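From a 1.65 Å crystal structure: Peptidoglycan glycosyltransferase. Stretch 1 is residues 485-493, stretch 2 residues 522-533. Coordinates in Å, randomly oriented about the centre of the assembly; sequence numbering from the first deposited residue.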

# COMPACT_ATOMS: atom_id res chain seq x y z
N ALA A 485 -11.02 -1.40 -2.59
CA ALA A 485 -12.19 -1.17 -3.44
C ALA A 485 -13.41 -1.77 -2.76
O ALA A 485 -13.29 -2.81 -2.12
N PRO A 486 -14.59 -1.16 -2.90
CA PRO A 486 -14.85 0.14 -3.53
C PRO A 486 -14.82 1.21 -2.46
O PRO A 486 -15.15 0.93 -1.31
N MET A 487 -14.46 2.41 -2.82
CA MET A 487 -14.58 3.49 -1.86
C MET A 487 -16.03 3.97 -1.82
O MET A 487 -16.77 3.83 -2.80
N PRO A 488 -16.46 4.57 -0.69
CA PRO A 488 -15.64 4.90 0.48
C PRO A 488 -15.54 3.81 1.54
O PRO A 488 -14.80 3.99 2.51
N ASN A 489 -16.27 2.70 1.36
CA ASN A 489 -16.30 1.62 2.35
C ASN A 489 -15.79 0.35 1.69
O ASN A 489 -16.58 -0.49 1.23
N PRO A 490 -14.48 0.14 1.64
CA PRO A 490 -13.95 -0.95 0.82
C PRO A 490 -14.28 -2.32 1.36
O PRO A 490 -14.42 -2.54 2.57
N ARG A 491 -14.42 -3.25 0.42
CA ARG A 491 -14.64 -4.66 0.69
C ARG A 491 -13.37 -5.47 0.62
O ARG A 491 -13.22 -6.45 1.37
N ILE A 492 -12.44 -5.09 -0.26
CA ILE A 492 -11.21 -5.85 -0.44
C ILE A 492 -10.01 -4.93 -0.44
O ILE A 492 -10.10 -3.74 -0.76
N VAL A 493 -8.87 -5.49 -0.04
CA VAL A 493 -7.56 -4.92 -0.31
C VAL A 493 -6.91 -5.80 -1.36
O VAL A 493 -6.99 -7.03 -1.26
N ASP A 522 -12.41 -7.17 -11.57
CA ASP A 522 -12.94 -8.51 -11.80
C ASP A 522 -13.54 -9.06 -10.52
O ASP A 522 -14.56 -9.76 -10.56
N THR A 523 -12.89 -8.79 -9.38
CA THR A 523 -13.39 -9.28 -8.10
C THR A 523 -14.69 -8.58 -7.71
O THR A 523 -15.64 -9.24 -7.27
N MET A 524 -14.76 -7.25 -7.86
CA MET A 524 -16.03 -6.54 -7.64
C MET A 524 -17.15 -7.18 -8.45
O MET A 524 -18.24 -7.44 -7.92
N ARG A 525 -16.92 -7.39 -9.75
CA ARG A 525 -17.98 -7.96 -10.58
C ARG A 525 -18.37 -9.35 -10.10
O ARG A 525 -19.56 -9.68 -10.04
N ALA A 526 -17.38 -10.18 -9.75
CA ALA A 526 -17.69 -11.55 -9.36
C ALA A 526 -18.48 -11.59 -8.06
O ALA A 526 -19.27 -12.52 -7.85
N LEU A 527 -18.29 -10.60 -7.19
CA LEU A 527 -18.99 -10.50 -5.92
C LEU A 527 -20.28 -9.71 -6.00
O LEU A 527 -20.90 -9.45 -4.95
N ASN A 528 -20.71 -9.32 -7.20
CA ASN A 528 -21.95 -8.57 -7.41
C ASN A 528 -21.94 -7.22 -6.71
O ASN A 528 -22.99 -6.71 -6.32
N VAL A 529 -20.76 -6.63 -6.54
CA VAL A 529 -20.71 -5.28 -5.98
C VAL A 529 -21.27 -4.31 -7.01
O VAL A 529 -20.81 -4.30 -8.16
N PRO A 530 -22.27 -3.50 -6.66
CA PRO A 530 -22.83 -2.58 -7.65
C PRO A 530 -21.81 -1.52 -8.01
O PRO A 530 -21.12 -0.99 -7.13
N PRO A 531 -21.68 -1.21 -9.30
CA PRO A 531 -20.85 -0.06 -9.70
C PRO A 531 -21.31 1.19 -8.96
O PRO A 531 -22.50 1.39 -8.72
N ASN A 532 -20.34 2.03 -8.59
CA ASN A 532 -20.68 3.26 -7.90
C ASN A 532 -19.97 4.47 -8.49
O ASN A 532 -19.87 5.52 -7.84
N MET A 533 -19.54 4.38 -9.75
CA MET A 533 -18.92 5.49 -10.44
C MET A 533 -19.36 5.41 -11.90
O MET A 533 -19.32 4.32 -12.49

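Packing of the loop and strand 485-493 against the helix end and following loop 522-533, centred on Met524 and Arg491. The CA-to-CB bond of Met524 points sideways, but chi1 and chi2 both m, with chi3 at 93°, bring its end nearer the first stretch. There Met524 SD lies 3.7 Å from Pro486 CD and 4.1 Å from Ala485 CB, while Met524 CE sits 3.7 Å from Ile492 CD1. Ile492 (chi1 p, chi2 t) points toward the helix, and the same CD1 also reaches CG2 of Thr523 (m) at 3.7 Å. Pro486, which follows a cis peptide bond, has its CA-to-CB bond toward the second stretch, and its CG meets CG1 of Val529 (t) at 3.9 Å. Arg491 starts toward the contact with chi1 t and runs out largely extended. Leu527 CD1 (m, t) covers one face of the Arg491 guanidinium, 3.8 Å from Arg491 NE, and Val529 CG2 approaches Arg491 NH1 to 4.1 Å. The charged end is served by water: water 1 accepts from Arg491 NH1 (2.9 Å) and donates to Leu527 O (2.7 Å), and water 2 similarly links Arg491 NH2 (2.9 Å) to Leu527 O (2.8 Å). At the other end of the contact, Asn532 (chi1 p) points inward, and its ND2 donates a 2.8 Å hydrogen bond to Met487 O, the one direct hydrogen bond between the stretches.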

# COMPACT_ATOMS: atom_id res chain seq x y z
CB ALA A 485 -12.00 -1.81 -4.82
CB PRO A 486 -16.25 -0.03 -4.11
CG PRO A 486 -16.93 -0.96 -3.14
CD PRO A 486 -15.84 -1.85 -2.55
CB MET A 487 -13.65 4.63 -2.26
CG MET A 487 -12.18 4.23 -2.36
SD MET A 487 -11.48 3.83 -0.74
CE MET A 487 -9.75 4.17 -1.08
CB PRO A 488 -16.38 6.09 1.07
CG PRO A 488 -17.81 5.74 0.82
CD PRO A 488 -17.83 5.07 -0.55
CB ASN A 489 -17.70 1.44 2.91
CG ASN A 489 -18.20 2.68 3.62
OD1 ASN A 489 -17.47 3.28 4.41
ND2 ASN A 489 -19.42 3.08 3.32
CB PRO A 490 -12.44 -0.71 0.81
CG PRO A 490 -12.17 0.27 1.90
CD PRO A 490 -13.42 1.05 2.13
CB ARG A 491 -15.65 -5.22 -0.32
CG ARG A 491 -15.93 -6.69 -0.15
CD ARG A 491 -17.36 -7.00 -0.49
NE ARG A 491 -17.60 -8.44 -0.47
CZ ARG A 491 -18.72 -9.00 -0.87
NH1 ARG A 491 -19.71 -8.24 -1.32
NH2 ARG A 491 -18.86 -10.32 -0.81
CB ILE A 492 -11.23 -6.68 -1.75
CG1 ILE A 492 -11.34 -5.74 -2.97
CG2 ILE A 492 -12.36 -7.71 -1.71
CD1 ILE A 492 -11.33 -6.50 -4.31
CB VAL A 493 -6.71 -4.85 0.96
CG1 VAL A 493 -5.23 -4.69 0.60
CG2 VAL A 493 -7.18 -3.69 1.82
CB ASP A 522 -11.85 -9.45 -12.31
CG ASP A 522 -11.45 -9.18 -13.76
OD1 ASP A 522 -12.08 -8.34 -14.44
OD2 ASP A 522 -10.50 -9.85 -14.22
CB THR A 523 -12.33 -9.10 -7.01
OG1 THR A 523 -11.18 -9.87 -7.36
CG2 THR A 523 -12.85 -9.59 -5.65
CB MET A 524 -15.91 -5.07 -8.03
CG MET A 524 -14.90 -4.25 -7.29
SD MET A 524 -15.45 -3.79 -5.65
CE MET A 524 -14.74 -5.13 -4.69
CB ARG A 525 -17.54 -7.99 -12.05
CG ARG A 525 -17.61 -6.63 -12.74
CD ARG A 525 -17.22 -6.75 -14.22
NE ARG A 525 -15.77 -6.86 -14.38
CZ ARG A 525 -14.93 -5.83 -14.29
NH1 ARG A 525 -15.42 -4.63 -14.04
NH2 ARG A 525 -13.63 -6.01 -14.44
CB ALA A 526 -16.40 -12.36 -9.23
CB LEU A 527 -18.08 -9.86 -4.87
CG LEU A 527 -16.83 -10.69 -4.56
CD1 LEU A 527 -15.97 -9.97 -3.55
CD2 LEU A 527 -17.21 -12.09 -4.08
CB ASN A 528 -23.18 -9.37 -6.97
CG ASN A 528 -23.34 -10.66 -7.72
OD1 ASN A 528 -23.15 -10.72 -8.94
ND2 ASN A 528 -23.72 -11.72 -7.00
CB VAL A 529 -19.28 -4.90 -5.61
CG1 VAL A 529 -19.25 -3.46 -5.09
CG2 VAL A 529 -18.72 -5.90 -4.60
CB PRO A 530 -24.04 -1.97 -6.93
CG PRO A 530 -24.26 -2.82 -5.71
CD PRO A 530 -22.92 -3.38 -5.35
CB PRO A 531 -21.10 0.05 -11.21
CG PRO A 531 -21.50 -1.34 -11.62
CD PRO A 531 -22.29 -1.87 -10.46
CB ASN A 532 -20.41 3.14 -6.39
CG ASN A 532 -18.94 3.12 -6.05
OD1 ASN A 532 -18.09 2.90 -6.90
ND2 ASN A 532 -18.63 3.35 -4.77
CB MET A 533 -17.40 5.39 -10.32
CG MET A 533 -16.58 6.55 -10.82
SD MET A 533 -14.84 6.16 -10.53
CE MET A 533 -14.30 7.61 -9.64
O HOH W 1 -22.12 -7.98 -2.99
O HOH W 2 -21.05 -10.92 -2.57